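Local coordinates for protein necrotic enteritis toxin B (Clostridium perfringens, PDB 4I0N) that probably forms pores in host cell membranes as a toxin of the alpha-hemolysin (leukocidin) fold, at residues 82-87 and 244-249. Numbering follows the deposited sequence.
Sequences PETYRI and QRFDND
F246 O is gripped by two amides, E83 N at 2.8 Å and T84 N at 3.2 Å, the signature of a classic beta bulge in the antiparallel pairing of strands 76-92 and 236-255 of the alpha-hemolysin fold. Beyond the bulge the ladder is regular: F246 N donates to T84 O, and R86 and Q244 close a hydrogen-bonded pair, with R86 N bound to Q244 O at 2.8 Å. On the face of P82, Y85 and R245, the guanidinium of R245 takes D247 side-on, NE to OD1 at 2.8 Å and NH2 to OD2, both on syn lone pairs; D247 OD2 also meets K80, and R245 NH2 also meets E270 on strand 258-279, each in a salt bridge. The R245 methylenes lie across both P82 and Y85, CD 3.6 Å from P82 CB and CG 3.8 Å from Y85 CE1. On the other face, T84 CB and CG2 pack against F246 CD2. The R86 chain bends at chi3 (-69°), which sets NE, paired with D169 on strand 165-172; F246 CE2 lies 4.1 Å above the centre of one guanidinium face, the planes 66° apart. At the bulge, E83 CB and CG rest on the N248 amide, and a water bridges E83 OE1 to N248 ND2.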
loop_
_atom_site.group_PDB
_atom_site.type_symbol
_atom_site.label_atom_id
_atom_site.label_comp_id
_atom_site.label_asym_id
_atom_site.label_seq_id
_atom_site.Cartn_x
_atom_site.Cartn_y
_atom_site.Cartn_z
ATOM N N PRO A 82 -6.064 1.982 12.293
ATOM C CA PRO A 82 -6.117 2.267 10.858
ATOM C C PRO A 82 -7.148 1.399 10.143
ATOM O O PRO A 82 -7.039 0.160 10.131
ATOM C CB PRO A 82 -4.696 1.935 10.392
ATOM C CG PRO A 82 -4.279 0.822 11.282
ATOM C CD PRO A 82 -4.881 1.176 12.651
ATOM N N GLU A 83 -8.160 2.048 9.576
ATOM C CA GLU A 83 -9.226 1.312 8.920
ATOM C C GLU A 83 -8.913 1.102 7.445
ATOM O O GLU A 83 -9.305 0.076 6.880
ATOM C CB GLU A 83 -10.586 1.993 9.145
ATOM C CG GLU A 83 -11.799 1.176 8.627
ATOM C CD GLU A 83 -12.070 1.375 7.141
ATOM O OE1 GLU A 83 -11.544 2.350 6.546
ATOM O OE2 GLU A 83 -12.811 0.540 6.564
ATOM N N THR A 84 -8.211 2.059 6.828
ATOM C CA THR A 84 -7.804 1.953 5.411
ATOM C C THR A 84 -6.408 2.531 5.201
ATOM O O THR A 84 -6.121 3.668 5.622
ATOM C CB THR A 84 -8.812 2.659 4.411
ATOM O OG1 THR A 84 -10.091 1.994 4.447
ATOM C CG2 THR A 84 -8.268 2.600 2.960
ATOM N N TYR A 85 -5.540 1.756 4.544
ATOM C CA TYR A 85 -4.329 2.328 3.965
ATOM C C TYR A 85 -4.549 2.543 2.454
ATOM O O TYR A 85 -4.922 1.620 1.753
ATOM C CB TYR A 85 -3.159 1.383 4.149
ATOM C CG TYR A 85 -2.772 1.093 5.569
ATOM C CD1 TYR A 85 -1.745 1.828 6.192
ATOM C CD2 TYR A 85 -3.367 0.038 6.274
ATOM C CE1 TYR A 85 -1.334 1.534 7.503
ATOM C CE2 TYR A 85 -2.972 -0.259 7.606
ATOM C CZ TYR A 85 -1.954 0.497 8.199
ATOM O OH TYR A 85 -1.545 0.197 9.487
ATOM N N ARG A 86 -4.281 3.750 1.963
ATOM C CA ARG A 86 -4.376 4.050 0.536
ATOM C C ARG A 86 -2.998 4.357 -0.033
ATOM O O ARG A 86 -2.228 5.160 0.542
ATOM C CB ARG A 86 -5.285 5.238 0.281
ATOM C CG ARG A 86 -5.409 5.546 -1.234
ATOM C CD ARG A 86 -6.513 6.568 -1.486
ATOM N NE ARG A 86 -7.817 5.983 -1.212
ATOM C CZ ARG A 86 -8.973 6.646 -1.241
ATOM N NH1 ARG A 86 -9.006 7.938 -1.537
ATOM N NH2 ARG A 86 -10.108 6.005 -0.971
ATOM N N ILE A 87 -2.692 3.718 -1.159
ATOM C CA ILE A 87 -1.396 3.916 -1.815
ATOM C C ILE A 87 -1.710 4.396 -3.224
ATOM O O ILE A 87 -2.404 3.716 -3.968
ATOM C CB ILE A 87 -0.554 2.604 -1.838
ATOM C CG1 ILE A 87 -0.046 2.252 -0.427
ATOM C CG2 ILE A 87 0.663 2.718 -2.805
ATOM C CD1 ILE A 87 -0.978 1.404 0.389
ATOM N N GLN A 244 -1.640 7.346 2.400
ATOM C CA GLN A 244 -2.685 7.943 3.221
ATOM C C GLN A 244 -3.195 6.872 4.163
ATOM O O GLN A 244 -3.382 5.725 3.760
ATOM C CB GLN A 244 -3.773 8.446 2.281
ATOM C CG GLN A 244 -4.753 9.417 2.837
ATOM C CD GLN A 244 -5.347 10.258 1.701
ATOM O OE1 GLN A 244 -5.145 9.963 0.517
ATOM N NE2 GLN A 244 -6.045 11.292 2.052
ATOM N N ARG A 245 -3.403 7.223 5.431
ATOM C CA ARG A 245 -3.906 6.251 6.374
ATOM C C ARG A 245 -5.162 6.833 7.008
ATOM O O ARG A 245 -5.091 7.885 7.636
ATOM C CB ARG A 245 -2.845 5.942 7.439
ATOM C CG ARG A 245 -3.203 4.704 8.288
ATOM C CD ARG A 245 -2.377 4.570 9.575
ATOM N NE ARG A 245 -2.625 5.707 10.468
ATOM C CZ ARG A 245 -1.673 6.501 10.947
ATOM N NH1 ARG A 245 -0.382 6.247 10.701
ATOM N NH2 ARG A 245 -2.013 7.532 11.715
ATOM N N PHE A 246 -6.300 6.179 6.796
ATOM C CA PHE A 246 -7.582 6.659 7.327
ATOM C C PHE A 246 -7.828 5.943 8.629
ATOM O O PHE A 246 -7.963 4.715 8.653
ATOM C CB PHE A 246 -8.715 6.381 6.352
ATOM C CG PHE A 246 -8.564 7.118 5.037
ATOM C CD1 PHE A 246 -8.935 8.458 4.946
ATOM C CD2 PHE A 246 -8.052 6.484 3.914
ATOM C CE1 PHE A 246 -8.802 9.163 3.732
ATOM C CE2 PHE A 246 -7.922 7.170 2.709
ATOM C CZ PHE A 246 -8.298 8.515 2.622
ATOM N N ASP A 247 -7.915 6.726 9.694
ATOM C CA ASP A 247 -8.040 6.181 11.031
ATOM C C ASP A 247 -9.490 6.174 11.452
ATOM O O ASP A 247 -10.296 6.987 10.975
ATOM C CB ASP A 247 -7.197 6.989 12.014
ATOM C CG ASP A 247 -5.695 6.818 11.789
ATOM O OD1 ASP A 247 -5.245 5.723 11.380
ATOM O OD2 ASP A 247 -4.976 7.800 12.031
ATOM N N ASN A 248 -9.831 5.221 12.320
ATOM C CA ASN A 248 -11.116 5.203 13.003
ATOM C C ASN A 248 -10.888 5.272 14.515
ATOM O O ASN A 248 -9.793 4.952 14.997
ATOM C CB ASN A 248 -11.886 3.901 12.685
ATOM C CG ASN A 248 -12.590 3.912 11.307
ATOM O OD1 ASN A 248 -13.409 3.031 11.058
ATOM N ND2 ASN A 248 -12.248 4.864 10.415
ATOM N N ASP A 249 -11.917 5.695 15.242
ATOM C CA ASP A 249 -11.884 5.723 16.694
ATOM C C ASP A 249 -12.841 4.669 17.200
ATOM O O ASP A 249 -14.061 4.772 16.983
ATOM C CB ASP A 249 -12.375 7.076 17.222
ATOM C CG ASP A 249 -11.416 8.240 16.941
ATOM O OD1 ASP A 249 -10.233 8.042 16.574
ATOM O OD2 ASP A 249 -11.871 9.399 17.145
HETATM O O HOH W 1 -12.829 4.690 7.434
HETATM O O HOH W 2 -6.578 10.031 -2.497
#